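Local coordinates for excretory-secretory protein 2 (Ancylostoma ceylanicum, PDB 3NSW) that is secreted by a hookworm, has a netrin-like fold and probably acts as an immunomodulator in the host, at residues Pro8-Ile14 / Cys88-Leu92; Asn20-Thr24 / Gly80-Gly84; Arg44-Val48 / Asp102-Glu106. All coordinates share one frame; numbering follows the deposited sequence.

All three contacts hang on the one mixed sheet of this netrin-like domain and all are only partly buried. Contact 1 lies deepest, its centre about 7 Å from the centre of the chain; that of contact 3 is outermost at about 12 Å. Contacts 1 and 2 share neighbouring strands, 88-92 and 75-82, joined by the Cys-81 to Cys-88 disulfide. Both rely on backbone pairing, parallel in contact 1 and antiparallel with a bulge in contact 2. Contact 3 instead docks the end of helix 98-104 and the residues after it on the last part of strand 37-45 and the loop that follows, through an arginine, an aromatic ring and waters, and reaches contact 1 where Ile-14 touches Leu-103.

Contact 1: residues Pro8-Ile14 / Cys88-Leu92; sequences PKMLSEI and CFVKL
Lys-91 donates from NZ to the backbone O of Ser-12 at 2.7 Å, the ammonium tilted 31° from the carbonyl plane. Its chain leaves CB roughly opposite the backbone N (chi1 162°) and turns at chi2, a path that lays CD along Leu-11 O before NZ arrives at Ser-12. A salt bridge from the same NZ to Glu-100 ties this lysine to helix 98-104 as well. Three backbone bonds follow: Lys-9 N to Cys-88 O (3.1 Å), Val-90 N to Lys-9 O (2.9 Å) and Leu-11 N to Val-90 O (2.9 Å), the last nearly straight at 170°. The two segments thus run as parallel neighbours, Lys-9 paired with Phe-89 and Met-10 with Val-90, and the short strand 9-10 forms one margin of the sheet in this netrin-like fold. Around Phe-89 pack the loop residues Leu-11 and Ile-14. Leu-11 crosses the Phe-89 side chain obliquely, CG lying 3.6 Å from Phe-89 CB; the Ile-14 side chain crosses it at about a right angle, its CG1 near Phe-89 CE1. On the side of Val-90, Met-10 folds back at chi2 and chi3, which sets SD 3.9 Å from Val-90 CB and brings CE to within 3.5 Å of Val-90 O. Pro-8 CB meets Val-90 CG2 at 4.1 Å.

Contact 2: residues Asn20-Thr24 / Gly80-Gly84; sequences NDVET and GCKSG
Lys-82 lies over the backbone of Asp-21 and joins its carboxylate in a salt bridge, NZ to OD2 at 3.0 Å. The lysine chain is extended as far as CE and bends only at its last torsion (chi4 67°), a turn that also puts NZ 3.1 Å from the backbone O of Asp-21 in a weak hydrogen bond. The ammonium meets OD2 from well above the carboxylate plane, 59° out of it, so the pairing looks more electrostatic than directional. Asp-21 contributes by carrying CG roughly opposite its own N (chi1 -154°), which sends the carboxylate out to meet the lysine. Next along the chain, Val-22 packs on the strand: CG1 rests 3.7 Å from Gly-80 C, and CB approaches Cys-81 O. The backbone here forms a classic beta bulge, in which Glu-23 and Thr-24 both face Cys-81 as strand 24-33 starts beside strand 75-82. Cys-81 O accepts from Glu-23 N at 2.9 Å, a donor above the carbonyl plane, and from Thr-24 N at 3.1 Å, nearly along the C=O axis. In return Cys-81 N donates to Thr-24 O at 2.8 Å. A water hydrogen-bonded to Thr-24 OG1 (2.7 Å) donates to Cys-81 O as a third partner. Glu-23 starts toward the strand, CG passing 3.7 Å from Ser-83 OG, then bends at chi2 and leads its carboxylate away to a salt bridge with Lys-50.

Contact 3: residues Arg44-Val48 / Asp102-Glu106; sequences RLYDV and DLLKE
The guanidinium of Arg-44 turns its edge to the backbone O of Glu-106 and carries the ring atom Tyr-46 CD1 over the centre of one face, 3.7 Å above its plane. The edge contact is a hydrogen bond from NH1 at 2.9 Å, with Glu-106 O just 1° out of the guanidinium plane. NH2 adds a weak bond to Lys-105 O at 3.1 Å, and the fully extended arginine chain (chi1 174°) gives it the length to reach both carbonyls. Glu-106 is the last residue of the chain, so a terminal carboxylate charge may add to the attraction. Leu-104 CB sits over one face of the Tyr-46 ring in a CH-pi contact, 4.2 Å from the centroid and 22° off the normal, while Glu-106 CG and two waters lie at the ring's edge. One water accepts from Asp-47 N and lies 2.8 Å from Leu-104 O, to which it appears to donate; the other joins Tyr-46 OH (2.7 Å) to Glu-106 OE1. Farther along, Val-48 spreads its branches, CG1 lying 3.4 Å from Leu-103 O and CG2 4.0 Å from Leu-104 CD2. Leu-104 also reaches Val-25 on strand 24-33. Lys-105, with positive phi and two bonds back into the last turn, closes helix 98-104 in a Schellman motif, and the contact fixes this C-terminal helix end against the sheet of the netrin-like fold.

Contact 1: residues Pro8-Ile14 / Cys88-Leu92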
loop_
_atom_site.group_PDB
_atom_site.type_symbol
_atom_site.label_atom_id
_atom_site.label_comp_id
_atom_site.label_asym_id
_atom_site.label_seq_id
_atom_site.Cartn_x
_atom_site.Cartn_y
_atom_site.Cartn_z
ATOM N N PRO A 8 4.652 6.654 -5.204
ATOM C CA PRO A 8 4.447 6.171 -3.836
ATOM C C PRO A 8 5.626 6.533 -2.949
ATOM O O PRO A 8 6.741 6.729 -3.441
ATOM C CB PRO A 8 4.349 4.642 -3.999
ATOM C CG PRO A 8 4.134 4.411 -5.439
ATOM C CD PRO A 8 4.745 5.549 -6.173
ATOM N N LYS A 9 5.374 6.656 -1.656
ATOM C CA LYS A 9 6.450 6.979 -0.728
ATOM C C LYS A 9 6.604 5.875 0.289
ATOM O O LYS A 9 5.617 5.278 0.690
ATOM C CB LYS A 9 6.169 8.307 -0.023
ATOM C CG LYS A 9 4.876 8.339 0.784
ATOM C CD LYS A 9 4.698 9.701 1.454
ATOM C CE LYS A 9 3.489 9.720 2.377
ATOM N NZ LYS A 9 3.288 11.061 2.999
ATOM N N MET A 10 7.841 5.636 0.716
ATOM C CA MET A 10 8.113 4.730 1.824
ATOM C C MET A 10 7.883 5.499 3.110
ATOM O O MET A 10 8.353 6.634 3.248
ATOM C CB MET A 10 9.565 4.244 1.806
ATOM C CG MET A 10 9.968 3.383 0.626
ATOM S SD MET A 10 8.947 1.924 0.358
ATOM C CE MET A 10 9.008 1.079 1.924
ATOM N N LEU A 11 7.155 4.886 4.042
ATOM C CA LEU A 11 6.961 5.465 5.368
ATOM C C LEU A 11 7.762 4.694 6.404
ATOM O O LEU A 11 7.697 3.463 6.458
ATOM C CB LEU A 11 5.491 5.412 5.785
ATOM C CG LEU A 11 4.423 6.369 5.267
ATOM C CD1 LEU A 11 3.181 6.163 6.121
ATOM C CD2 LEU A 11 4.871 7.822 5.328
ATOM N N SER A 12 8.507 5.422 7.230
ATOM C CA SER A 12 9.213 4.816 8.355
ATOM C C SER A 12 8.216 4.366 9.419
ATOM O O SER A 12 8.378 3.301 10.011
ATOM C CB SER A 12 10.231 5.787 8.953
ATOM O OG SER A 12 9.596 6.953 9.446
ATOM N N GLU A 13 7.182 5.177 9.645
ATOM C CA GLU A 13 6.130 4.835 10.610
ATOM C C GLU A 13 4.742 5.200 10.088
ATOM O O GLU A 13 4.519 6.318 9.621
ATOM C CB GLU A 13 6.389 5.517 11.963
ATOM C CG GLU A 13 5.360 5.178 13.039
ATOM C CD GLU A 13 5.673 5.771 14.407
ATOM O OE1 GLU A 13 6.518 6.687 14.503
ATOM O OE2 GLU A 13 5.058 5.319 15.393
ATOM N N ILE A 14 3.812 4.250 10.169
ATOM C CA ILE A 14 2.425 4.524 9.824
ATOM C C ILE A 14 1.751 5.211 11.014
ATOM O O ILE A 14 1.779 4.696 12.137
ATOM C CB ILE A 14 1.649 3.238 9.448
ATOM C CG1 ILE A 14 2.291 2.553 8.236
ATOM C CG2 ILE A 14 0.174 3.556 9.192
ATOM C CD1 ILE A 14 1.774 1.157 7.999
ATOM N N CYS A 88 0.080 6.892 -2.749
ATOM C CA CYS A 88 0.175 5.755 -1.875
ATOM C C CYS A 88 1.324 5.911 -0.896
ATOM O O CYS A 88 2.330 6.581 -1.187
ATOM C CB CYS A 88 0.366 4.461 -2.694
ATOM S SG CYS A 88 -0.974 4.104 -3.862
ATOM N N PHE A 89 1.150 5.306 0.279
ATOM C CA PHE A 89 2.265 5.055 1.180
ATOM C C PHE A 89 2.554 3.549 1.289
ATOM O O PHE A 89 1.658 2.713 1.103
ATOM C CB PHE A 89 2.058 5.704 2.570
ATOM C CG PHE A 89 0.971 5.066 3.423
ATOM C CD1 PHE A 89 1.170 3.823 4.053
ATOM C CD2 PHE A 89 -0.240 5.723 3.615
ATOM C CE1 PHE A 89 0.168 3.245 4.847
ATOM C CE2 PHE A 89 -1.243 5.165 4.406
ATOM C CZ PHE A 89 -1.044 3.921 5.025
ATOM N N VAL A 90 3.810 3.219 1.571
ATOM C CA VAL A 90 4.255 1.817 1.612
ATOM C C VAL A 90 5.139 1.607 2.838
ATOM O O VAL A 90 6.007 2.432 3.129
ATOM C CB VAL A 90 5.084 1.453 0.346
ATOM C CG1 VAL A 90 5.340 -0.064 0.304
ATOM C CG2 VAL A 90 4.373 1.907 -0.924
ATOM N N LYS A 91 4.927 0.496 3.538
ATOM C CA LYS A 91 5.723 0.130 4.705
ATOM C C LYS A 91 5.942 -1.383 4.681
ATOM O O LYS A 91 5.019 -2.140 4.403
ATOM C CB LYS A 91 4.986 0.533 5.990
ATOM C CG LYS A 91 5.481 -0.157 7.276
ATOM C CD LYS A 91 6.458 0.702 8.073
ATOM C CE LYS A 91 7.006 -0.098 9.255
ATOM N NZ LYS A 91 7.599 0.738 10.321
ATOM N N LEU A 92 7.176 -1.813 4.931
ATOM C CA LEU A 92 7.480 -3.241 5.023
ATOM C C LEU A 92 6.627 -3.883 6.104
ATOM O O LEU A 92 6.649 -3.451 7.255
ATOM C CB LEU A 92 8.964 -3.445 5.362
ATOM C CG LEU A 92 9.537 -4.835 5.108
ATOM C CD1 LEU A 92 9.646 -5.058 3.609
ATOM C CD2 LEU A 92 10.894 -4.968 5.781
#

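Contact 2: residues Asn20-Thr24 / Gly80-Gly84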
loop_
_atom_site.group_PDB
_atom_site.type_symbol
_atom_site.label_atom_id
_atom_site.label_comp_id
_atom_site.label_asym_id
_atom_site.label_seq_id
_atom_site.Cartn_x
_atom_site.Cartn_y
_atom_site.Cartn_z
ATOM N N ASN A 20 -5.944 8.064 7.724
ATOM C CA ASN A 20 -7.138 8.872 7.455
ATOM C C ASN A 20 -7.168 9.489 6.066
ATOM O O ASN A 20 -8.237 9.789 5.546
ATOM C CB ASN A 20 -7.291 9.975 8.502
ATOM C CG ASN A 20 -7.699 9.447 9.840
ATOM O OD1 ASN A 20 -8.080 8.281 9.984
ATOM N ND2 ASN A 20 -7.655 10.317 10.847
ATOM N N ASP A 21 -5.997 9.673 5.462
ATOM C CA ASP A 21 -5.927 10.330 4.174
ATOM C C ASP A 21 -5.939 9.410 2.954
ATOM O O ASP A 21 -5.876 9.885 1.826
ATOM C CB ASP A 21 -4.730 11.253 4.097
ATOM C CG ASP A 21 -4.952 12.357 3.110
ATOM O OD1 ASP A 21 -6.059 12.927 3.141
ATOM O OD2 ASP A 21 -4.068 12.610 2.277
ATOM N N VAL A 22 -6.028 8.108 3.182
ATOM C CA VAL A 22 -6.161 7.160 2.072
ATOM C C VAL A 22 -7.557 6.542 2.050
ATOM O O VAL A 22 -8.315 6.683 3.007
ATOM C CB VAL A 22 -5.022 6.096 2.062
ATOM C CG1 VAL A 22 -3.671 6.780 1.835
ATOM C CG2 VAL A 22 -4.997 5.264 3.353
ATOM N N GLU A 23 -7.910 5.890 0.948
ATOM C CA GLU A 23 -9.204 5.226 0.861
ATOM C C GLU A 23 -9.137 3.781 1.375
ATOM O O GLU A 23 -10.068 3.312 2.032
ATOM C CB GLU A 23 -9.738 5.260 -0.567
ATOM C CG GLU A 23 -11.203 4.855 -0.683
ATOM C CD GLU A 23 -12.116 5.631 0.259
ATOM O OE1 GLU A 23 -11.977 6.873 0.372
ATOM O OE2 GLU A 23 -12.979 4.992 0.892
ATOM N N THR A 24 -8.051 3.081 1.070
ATOM C CA THR A 24 -7.872 1.719 1.579
ATOM C C THR A 24 -6.442 1.499 2.059
ATOM O O THR A 24 -5.494 2.102 1.549
ATOM C CB THR A 24 -8.213 0.622 0.537
ATOM O OG1 THR A 24 -7.330 0.720 -0.586
ATOM C CG2 THR A 24 -9.679 0.701 0.077
ATOM N N GLY A 80 -1.076 1.801 1.579
ATOM C CA GLY A 80 -2.224 2.687 1.818
ATOM C C GLY A 80 -2.419 3.524 0.577
ATOM O O GLY A 80 -1.481 4.172 0.145
ATOM N N CYS A 81 -3.606 3.501 -0.022
ATOM C CA CYS A 81 -3.787 4.219 -1.298
ATOM C C CYS A 81 -5.093 4.996 -1.388
ATOM O O CYS A 81 -6.103 4.567 -0.864
ATOM C CB CYS A 81 -3.699 3.267 -2.499
ATOM S SG CYS A 81 -2.044 2.588 -2.892
ATOM N N LYS A 82 -5.071 6.141 -2.075
ATOM C CA LYS A 82 -6.330 6.753 -2.518
ATOM C C LYS A 82 -6.839 5.944 -3.714
ATOM O O LYS A 82 -6.090 5.165 -4.304
ATOM C CB LYS A 82 -6.136 8.232 -2.893
ATOM C CG LYS A 82 -5.677 9.074 -1.734
ATOM C CD LYS A 82 -5.516 10.537 -2.152
ATOM C CE LYS A 82 -5.273 11.419 -0.946
ATOM N NZ LYS A 82 -3.970 11.157 -0.297
ATOM N N SER A 83 -8.104 6.129 -4.071
ATOM C CA SER A 83 -8.708 5.386 -5.186
ATOM C C SER A 83 -7.858 5.425 -6.459
ATOM O O SER A 83 -7.261 6.451 -6.780
ATOM C CB SER A 83 -10.126 5.901 -5.457
ATOM O OG SER A 83 -10.945 5.686 -4.321
ATOM N N GLY A 84 -7.781 4.294 -7.158
ATOM C CA GLY A 84 -6.933 4.162 -8.343
ATOM C C GLY A 84 -5.470 3.902 -8.031
ATOM O O GLY A 84 -4.611 3.973 -8.926
HETATM O O HOH W 1 -7.992 2.508 -2.539
#

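Contact 3: residues Arg44-Val48 / Asp102-Glu106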
loop_
_atom_site.group_PDB
_atom_site.type_symbol
_atom_site.label_atom_id
_atom_site.label_comp_id
_atom_site.label_asym_id
_atom_site.label_seq_id
_atom_site.Cartn_x
_atom_site.Cartn_y
_atom_site.Cartn_z
ATOM N N ARG A 44 -5.433 -8.903 2.362
ATOM C CA ARG A 44 -6.401 -8.388 3.319
ATOM C C ARG A 44 -6.547 -6.895 3.095
ATOM O O ARG A 44 -5.574 -6.232 2.785
ATOM C CB ARG A 44 -5.859 -8.607 4.736
ATOM C CG ARG A 44 -6.702 -7.986 5.843
ATOM C CD ARG A 44 -6.112 -8.313 7.189
ATOM N NE ARG A 44 -6.864 -7.680 8.265
ATOM C CZ ARG A 44 -6.506 -7.736 9.541
ATOM N NH1 ARG A 44 -5.405 -8.392 9.886
ATOM N NH2 ARG A 44 -7.239 -7.140 10.465
ATOM N N LEU A 45 -7.759 -6.374 3.251
ATOM C CA LEU A 45 -7.913 -4.918 3.371
ATOM C C LEU A 45 -8.198 -4.670 4.836
ATOM O O LEU A 45 -9.117 -5.284 5.396
ATOM C CB LEU A 45 -9.079 -4.407 2.521
ATOM C CG LEU A 45 -9.099 -4.653 1.009
ATOM C CD1 LEU A 45 -10.169 -3.785 0.390
ATOM C CD2 LEU A 45 -7.767 -4.348 0.384
ATOM N N TYR A 46 -7.404 -3.809 5.473
ATOM C CA TYR A 46 -7.642 -3.482 6.875
ATOM C C TYR A 46 -8.918 -2.648 6.983
ATOM O O TYR A 46 -9.311 -1.985 6.024
ATOM C CB TYR A 46 -6.446 -2.748 7.487
ATOM C CG TYR A 46 -5.153 -3.547 7.481
ATOM C CD1 TYR A 46 -4.891 -4.498 8.480
ATOM C CD2 TYR A 46 -4.191 -3.360 6.478
ATOM C CE1 TYR A 46 -3.703 -5.229 8.483
ATOM C CE2 TYR A 46 -2.994 -4.088 6.476
ATOM C CZ TYR A 46 -2.770 -5.029 7.484
ATOM O OH TYR A 46 -1.595 -5.743 7.495
ATOM N N ASP A 47 -9.573 -2.702 8.143
ATOM C CA ASP A 47 -10.825 -1.984 8.351
ATOM C C ASP A 47 -10.608 -0.534 8.806
ATOM O O ASP A 47 -11.322 -0.027 9.674
ATOM C CB ASP A 47 -11.707 -2.763 9.329
ATOM C CG ASP A 47 -12.120 -4.112 8.787
ATOM O OD1 ASP A 47 -12.680 -4.156 7.676
ATOM O OD2 ASP A 47 -11.894 -5.127 9.475
ATOM N N VAL A 48 -9.618 0.115 8.193
ATOM C CA VAL A 48 -9.249 1.513 8.461
ATOM C C VAL A 48 -8.923 2.229 7.139
ATOM O O VAL A 48 -8.411 1.593 6.201
ATOM C CB VAL A 48 -8.036 1.626 9.427
ATOM C CG1 VAL A 48 -8.397 1.152 10.829
ATOM C CG2 VAL A 48 -6.799 0.876 8.871
ATOM N N ASP A 102 -1.946 -1.862 16.097
ATOM C CA ASP A 102 -3.158 -1.324 16.722
ATOM C C ASP A 102 -3.907 -0.312 15.842
ATOM O O ASP A 102 -5.136 -0.352 15.774
ATOM C CB ASP A 102 -2.839 -0.713 18.097
ATOM C CG ASP A 102 -2.499 -1.757 19.157
ATOM O OD1 ASP A 102 -2.767 -2.965 18.959
ATOM O OD2 ASP A 102 -1.970 -1.354 20.216
ATOM N N LEU A 103 -3.171 0.573 15.159
ATOM C CA LEU A 103 -3.773 1.558 14.250
ATOM C C LEU A 103 -4.483 0.876 13.090
ATOM O O LEU A 103 -5.519 1.348 12.616
ATOM C CB LEU A 103 -2.720 2.525 13.689
ATOM C CG LEU A 103 -2.159 3.626 14.591
ATOM C CD1 LEU A 103 -1.123 4.425 13.848
ATOM C CD2 LEU A 103 -3.258 4.537 15.118
ATOM N N LEU A 104 -3.899 -0.227 12.634
ATOM C CA LEU A 104 -4.424 -0.997 11.516
ATOM C C LEU A 104 -5.487 -1.998 11.964
ATOM O O LEU A 104 -6.155 -2.627 11.130
ATOM C CB LEU A 104 -3.276 -1.733 10.808
ATOM C CG LEU A 104 -2.234 -0.859 10.104
ATOM C CD1 LEU A 104 -1.065 -1.716 9.627
ATOM C CD2 LEU A 104 -2.874 -0.118 8.940
ATOM N N LYS A 105 -5.649 -2.123 13.281
ATOM C CA LYS A 105 -6.482 -3.168 13.891
ATOM C C LYS A 105 -6.099 -4.537 13.312
ATOM O O LYS A 105 -6.956 -5.323 12.917
ATOM C CB LYS A 105 -7.978 -2.864 13.706
ATOM C CG LYS A 105 -8.545 -1.800 14.652
ATOM C CD LYS A 105 -8.158 -0.387 14.247
ATOM C CE LYS A 105 -8.570 0.634 15.296
ATOM N NZ LYS A 105 -9.978 1.081 15.109
ATOM N N GLU A 106 -4.794 -4.797 13.258
ATOM C CA GLU A 106 -4.262 -6.032 12.700
ATOM C C GLU A 106 -4.793 -7.274 13.425
ATOM O O GLU A 106 -5.017 -8.309 12.795
ATOM C CB GLU A 106 -2.740 -6.019 12.750
ATOM C CG GLU A 106 -2.105 -7.132 11.946
ATOM C CD GLU A 106 -0.785 -7.583 12.523
ATOM O OE1 GLU A 106 0.223 -7.541 11.790
ATOM O OE2 GLU A 106 -0.759 -7.973 13.710
HETATM O O HOH W 2 -8.370 -4.120 10.187
HETATM O O HOH W 3 -1.075 -7.813 9.091
#